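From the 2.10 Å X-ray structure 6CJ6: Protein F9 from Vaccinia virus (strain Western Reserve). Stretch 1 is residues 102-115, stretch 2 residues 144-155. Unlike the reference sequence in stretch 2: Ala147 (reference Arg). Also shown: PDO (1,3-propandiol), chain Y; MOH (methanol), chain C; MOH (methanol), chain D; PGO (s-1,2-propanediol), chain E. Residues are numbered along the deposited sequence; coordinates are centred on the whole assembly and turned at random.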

# COMPACT_ATOMS: atom_id res chain seq x y z
N LYS A 102 -5.25 9.55 -10.69
CA LYS A 102 -5.96 10.44 -9.78
C LYS A 102 -5.54 10.19 -8.33
O LYS A 102 -5.47 11.13 -7.54
CB LYS A 102 -7.46 10.26 -9.95
CG LYS A 102 -8.32 10.79 -8.82
CD LYS A 102 -9.79 10.61 -9.15
CE LYS A 102 -10.65 10.60 -7.90
NZ LYS A 102 -12.05 10.24 -8.24
N LEU A 103 -5.26 8.93 -7.98
CA LEU A 103 -4.76 8.63 -6.65
C LEU A 103 -3.52 9.46 -6.32
O LEU A 103 -3.47 10.13 -5.29
CB LEU A 103 -4.44 7.13 -6.54
CG LEU A 103 -3.63 6.71 -5.30
CD1 LEU A 103 -4.44 6.93 -4.03
CD2 LEU A 103 -3.17 5.27 -5.41
N GLU A 104 -2.53 9.44 -7.22
CA GLU A 104 -1.28 10.14 -6.96
C GLU A 104 -1.49 11.65 -6.88
O GLU A 104 -0.91 12.32 -6.03
CB GLU A 104 -0.26 9.79 -8.05
CG GLU A 104 1.04 10.57 -7.95
CD GLU A 104 2.11 10.01 -8.86
OE1 GLU A 104 1.79 9.12 -9.68
OE2 GLU A 104 3.27 10.44 -8.74
N LYS A 105 -2.32 12.20 -7.77
CA LYS A 105 -2.62 13.63 -7.68
C LYS A 105 -3.36 13.95 -6.39
O LYS A 105 -3.09 14.98 -5.75
CB LYS A 105 -3.40 14.08 -8.91
CG LYS A 105 -2.59 14.03 -10.20
CD LYS A 105 -3.45 14.29 -11.42
CE LYS A 105 -2.62 14.25 -12.70
NZ LYS A 105 -3.48 14.31 -13.92
N ASN A 106 -4.30 13.10 -5.99
CA ASN A 106 -4.99 13.31 -4.72
C ASN A 106 -4.00 13.26 -3.56
O ASN A 106 -4.07 14.10 -2.65
CB ASN A 106 -6.09 12.26 -4.55
CG ASN A 106 -7.13 12.67 -3.52
OD1 ASN A 106 -7.97 13.53 -3.79
ND2 ASN A 106 -7.09 12.05 -2.35
N CYS A 107 -3.06 12.32 -3.59
CA CYS A 107 -2.05 12.24 -2.54
C CYS A 107 -1.10 13.43 -2.59
O CYS A 107 -0.79 14.03 -1.56
CB CYS A 107 -1.28 10.92 -2.65
SG CYS A 107 -2.18 9.49 -2.02
N ASN A 108 -0.61 13.77 -3.79
CA ASN A 108 0.26 14.93 -3.93
C ASN A 108 -0.41 16.19 -3.39
O ASN A 108 0.23 17.04 -2.76
CB ASN A 108 0.67 15.14 -5.39
CG ASN A 108 1.69 14.13 -5.88
OD1 ASN A 108 2.30 13.40 -5.09
ND2 ASN A 108 1.90 14.10 -7.19
N ALA A 109 -1.72 16.33 -3.63
CA ALA A 109 -2.44 17.51 -3.16
C ALA A 109 -2.62 17.48 -1.64
O ALA A 109 -2.58 18.53 -0.99
CB ALA A 109 -3.80 17.61 -3.85
N TYR A 110 -2.83 16.30 -1.07
CA TYR A 110 -2.93 16.18 0.38
C TYR A 110 -1.62 16.60 1.04
O TYR A 110 -1.62 17.18 2.13
CB TYR A 110 -3.32 14.76 0.76
CG TYR A 110 -2.59 14.19 1.96
CD1 TYR A 110 -3.06 14.41 3.25
CD2 TYR A 110 -1.45 13.42 1.79
CE1 TYR A 110 -2.39 13.88 4.34
CE2 TYR A 110 -0.77 12.89 2.88
CZ TYR A 110 -1.25 13.13 4.15
OH TYR A 110 -0.58 12.60 5.23
N ALA A 111 -0.49 16.32 0.39
CA ALA A 111 0.80 16.63 0.98
C ALA A 111 1.09 18.12 0.96
O ALA A 111 1.86 18.61 1.80
CB ALA A 111 1.90 15.86 0.26
N GLU A 112 0.50 18.87 0.02
CA GLU A 112 0.74 20.30 -0.05
C GLU A 112 0.17 21.06 1.14
O GLU A 112 0.65 22.16 1.44
CB GLU A 112 0.16 20.88 -1.35
CG GLU A 112 1.10 20.80 -2.54
CD GLU A 112 0.78 21.83 -3.60
OE1 GLU A 112 0.19 22.88 -3.24
OE2 GLU A 112 1.10 21.60 -4.78
N VAL A 113 -0.83 20.51 1.82
CA VAL A 113 -1.44 21.18 2.95
C VAL A 113 -1.11 20.52 4.29
O VAL A 113 -1.14 21.21 5.32
CB VAL A 113 -2.97 21.32 2.76
CG1 VAL A 113 -3.61 19.96 2.56
CG2 VAL A 113 -3.62 22.06 3.93
N ASN A 114 -0.74 19.24 4.29
CA ASN A 114 -0.57 18.49 5.53
C ASN A 114 0.61 19.04 6.33
O ASN A 114 1.36 19.92 5.90
CB ASN A 114 -0.44 17.00 5.23
CG ASN A 114 0.96 16.59 4.83
OD1 ASN A 114 1.68 17.35 4.18
ND2 ASN A 114 1.36 15.39 5.23
N ASN A 115 0.80 18.48 7.53
CA ASN A 115 1.72 19.01 8.51
C ASN A 115 3.19 18.68 8.33
O ASN A 115 3.75 17.89 9.09
N SER A 144 8.38 9.21 1.46
CA SER A 144 7.60 10.26 0.83
C SER A 144 6.22 10.28 1.45
O SER A 144 5.59 9.23 1.59
CB SER A 144 7.48 10.01 -0.68
OG SER A 144 6.40 10.73 -1.22
N ALA A 145 5.76 11.47 1.83
CA ALA A 145 4.41 11.59 2.37
C ALA A 145 3.36 11.25 1.32
O ALA A 145 2.34 10.63 1.64
CB ALA A 145 4.19 12.99 2.93
N GLU A 146 3.60 11.64 0.07
CA GLU A 146 2.60 11.38 -0.97
C GLU A 146 2.56 9.90 -1.35
O GLU A 146 1.48 9.35 -1.58
CB GLU A 146 2.82 12.28 -2.19
CG GLU A 146 4.28 12.59 -2.52
CD GLU A 146 4.86 13.71 -1.67
OE1 GLU A 146 4.38 14.86 -1.76
OE2 GLU A 146 5.80 13.44 -0.90
N ALA A 147 3.73 9.25 -1.39
CA ALA A 147 3.74 7.81 -1.68
C ALA A 147 3.15 7.00 -0.54
O ALA A 147 2.42 6.04 -0.77
CB ALA A 147 5.16 7.35 -2.01
N ASN A 148 3.47 7.37 0.71
CA ASN A 148 2.85 6.71 1.85
C ASN A 148 1.33 6.88 1.82
O ASN A 148 0.59 5.98 2.23
CB ASN A 148 3.41 7.25 3.16
CG ASN A 148 4.83 6.79 3.43
OD1 ASN A 148 5.31 5.83 2.83
ND2 ASN A 148 5.50 7.46 4.36
N CYS A 149 0.86 8.04 1.37
CA CYS A 149 -0.58 8.24 1.18
C CYS A 149 -1.14 7.26 0.17
O CYS A 149 -2.26 6.75 0.33
CB CYS A 149 -0.85 9.67 0.73
SG CYS A 149 -2.47 9.91 -0.05
N GLY A 150 -0.38 6.98 -0.90
CA GLY A 150 -0.85 6.03 -1.89
C GLY A 150 -0.96 4.63 -1.33
O GLY A 150 -1.95 3.93 -1.58
N LEU A 151 0.04 4.20 -0.57
CA LEU A 151 -0.03 2.88 0.06
C LEU A 151 -1.19 2.80 1.03
O LEU A 151 -1.89 1.78 1.10
CB LEU A 151 1.30 2.58 0.76
CG LEU A 151 1.50 1.15 1.27
CD1 LEU A 151 1.38 0.15 0.14
CD2 LEU A 151 2.85 1.03 1.96
N GLN A 152 -1.44 3.87 1.79
CA GLN A 152 -2.53 3.88 2.75
C GLN A 152 -3.87 3.68 2.06
O GLN A 152 -4.68 2.83 2.48
CB GLN A 152 -2.53 5.19 3.55
CG GLN A 152 -3.90 5.52 4.13
CD GLN A 152 -3.85 6.66 5.14
OE1 GLN A 152 -2.97 6.71 5.99
NE2 GLN A 152 -4.81 7.56 5.04
N THR A 153 -4.14 4.45 1.00
CA THR A 153 -5.38 4.28 0.25
C THR A 153 -5.53 2.85 -0.25
O THR A 153 -6.62 2.27 -0.19
CB THR A 153 -5.41 5.27 -0.92
OG1 THR A 153 -5.04 6.57 -0.46
CG2 THR A 153 -6.80 5.33 -1.53
N ILE A 154 -4.43 2.26 -0.72
CA ILE A 154 -4.46 0.89 -1.22
C ILE A 154 -4.68 -0.11 -0.08
O ILE A 154 -5.42 -1.09 -0.23
CB ILE A 154 -3.20 0.59 -2.04
CG1 ILE A 154 -3.23 1.40 -3.34
CG2 ILE A 154 -3.07 -0.90 -2.33
CD1 ILE A 154 -2.03 1.17 -4.23
N VAL A 155 -4.04 0.11 1.08
CA VAL A 155 -4.27 -0.76 2.23
C VAL A 155 -5.75 -0.78 2.58
O VAL A 155 -6.38 -1.84 2.61
CB VAL A 155 -3.43 -0.31 3.44
CG1 VAL A 155 -3.92 -1.02 4.70
CG2 VAL A 155 -1.96 -0.61 3.23
C1 PDO Y . 0.72 18.41 -5.31
O1 PDO Y . 1.80 19.19 -5.81
C2 PDO Y . -0.52 18.66 -6.16
C3 PDO Y . -1.32 17.37 -6.34
O3 PDO Y . -2.20 17.51 -7.46
C MOH C . 5.14 3.49 -0.88
O MOH C . 4.82 3.93 0.42
C MOH D . -3.99 9.48 7.63
O MOH D . -2.60 9.41 7.37
C1 PGO E . -7.87 7.49 -13.07
C2 PGO E . -9.15 7.15 -12.33
C3 PGO E . -9.95 6.55 -13.41
O1 PGO E . -6.93 8.52 -12.85
O2 PGO E . -9.90 8.24 -11.75
O HOH W 1 2.99 16.75 -3.09

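A covalent bond, rather than any direct hydrogen bond, joins these two helices: Cys107 SG lies 2.0 Å from Cys149 SG, and the chi3 of -74° is that of a relaxed disulfide. The two cysteines reach it with different rotamers, Cys107 m (-77°) and Cys149 t (161°), both with CA-to-CB bonds directed toward the partner helix. No direct hydrogen bond crosses between the stretches, so the rest of the contact is packing plus one bridging water.

The helix axes approach to 8.2 Å, with 129° between their N-to-C directions. The backbones come nearest at Cys107 and Glu146, whose CA atoms are 5.0 Å apart. Cys107 fits as a knob among Glu146, Cys149, Gly150 and Thr153, its CB 3.4 Å from Glu146 O and its SG 3.3 Å from Gly150 N. Gly150 lines this hole without a side chain; an ideal CB there would be 4.3 Å from Cys107 SG and 4.1 Å from Leu103 CD2, but only 3.3 Å from Ala147 O in its own helix, so the crowding would come mainly from within that helix.

One turn before Cys107, buried Leu103 (t, p) extends the apolar surface: its CD2 is 4.4 Å from Ile154 CG1, and its CD1 is 3.6 Å from Thr153 OG1. That hydroxyl can face a hydrocarbon neighbour because it donates to Cys149 O within its own helix, at 2.9 Å from Thr153 OG1 to Cys149 O.

Toward the other end, Tyr110 lies beside the disulfide with an off-well chi1 of 139°. Its CE2 is 3.9 Å from Cys149 CB, and Cys149 SG is 4.9 Å from the centroid of the Tyr110 ring, 43° off the normal, an oblique sulfur-aromatic contact. Ala145 O approaches the edge of the Tyr110 ring, near its plane, 4.0 Å from Tyr110 CE2.

Glu146 has the most area covered by the other stretch, 69 Å² of the 448 Å² buried in total. Its side chain has chi1 35° and chi2 -81°, placing Glu146 OE1 3.4 Å from Ala111 CB, a methyl on the CA-to-CB bond that points toward the partner helix. Water 1 donates to Glu146 OE1 at 2.7 Å and to Asn108 O at 2.8 Å, linking the stretches through solvent. Glu146 OE2 meanwhile accepts from Ser144 OG at 2.8 Å, and Ser144 OG caps its helix by accepting from Ala147 N at 3.1 Å. The CA-to-CB bond of Asn108 points away, yet its m rotamer brings Asn108 OD1 to 3.2 Å from Glu146 CB.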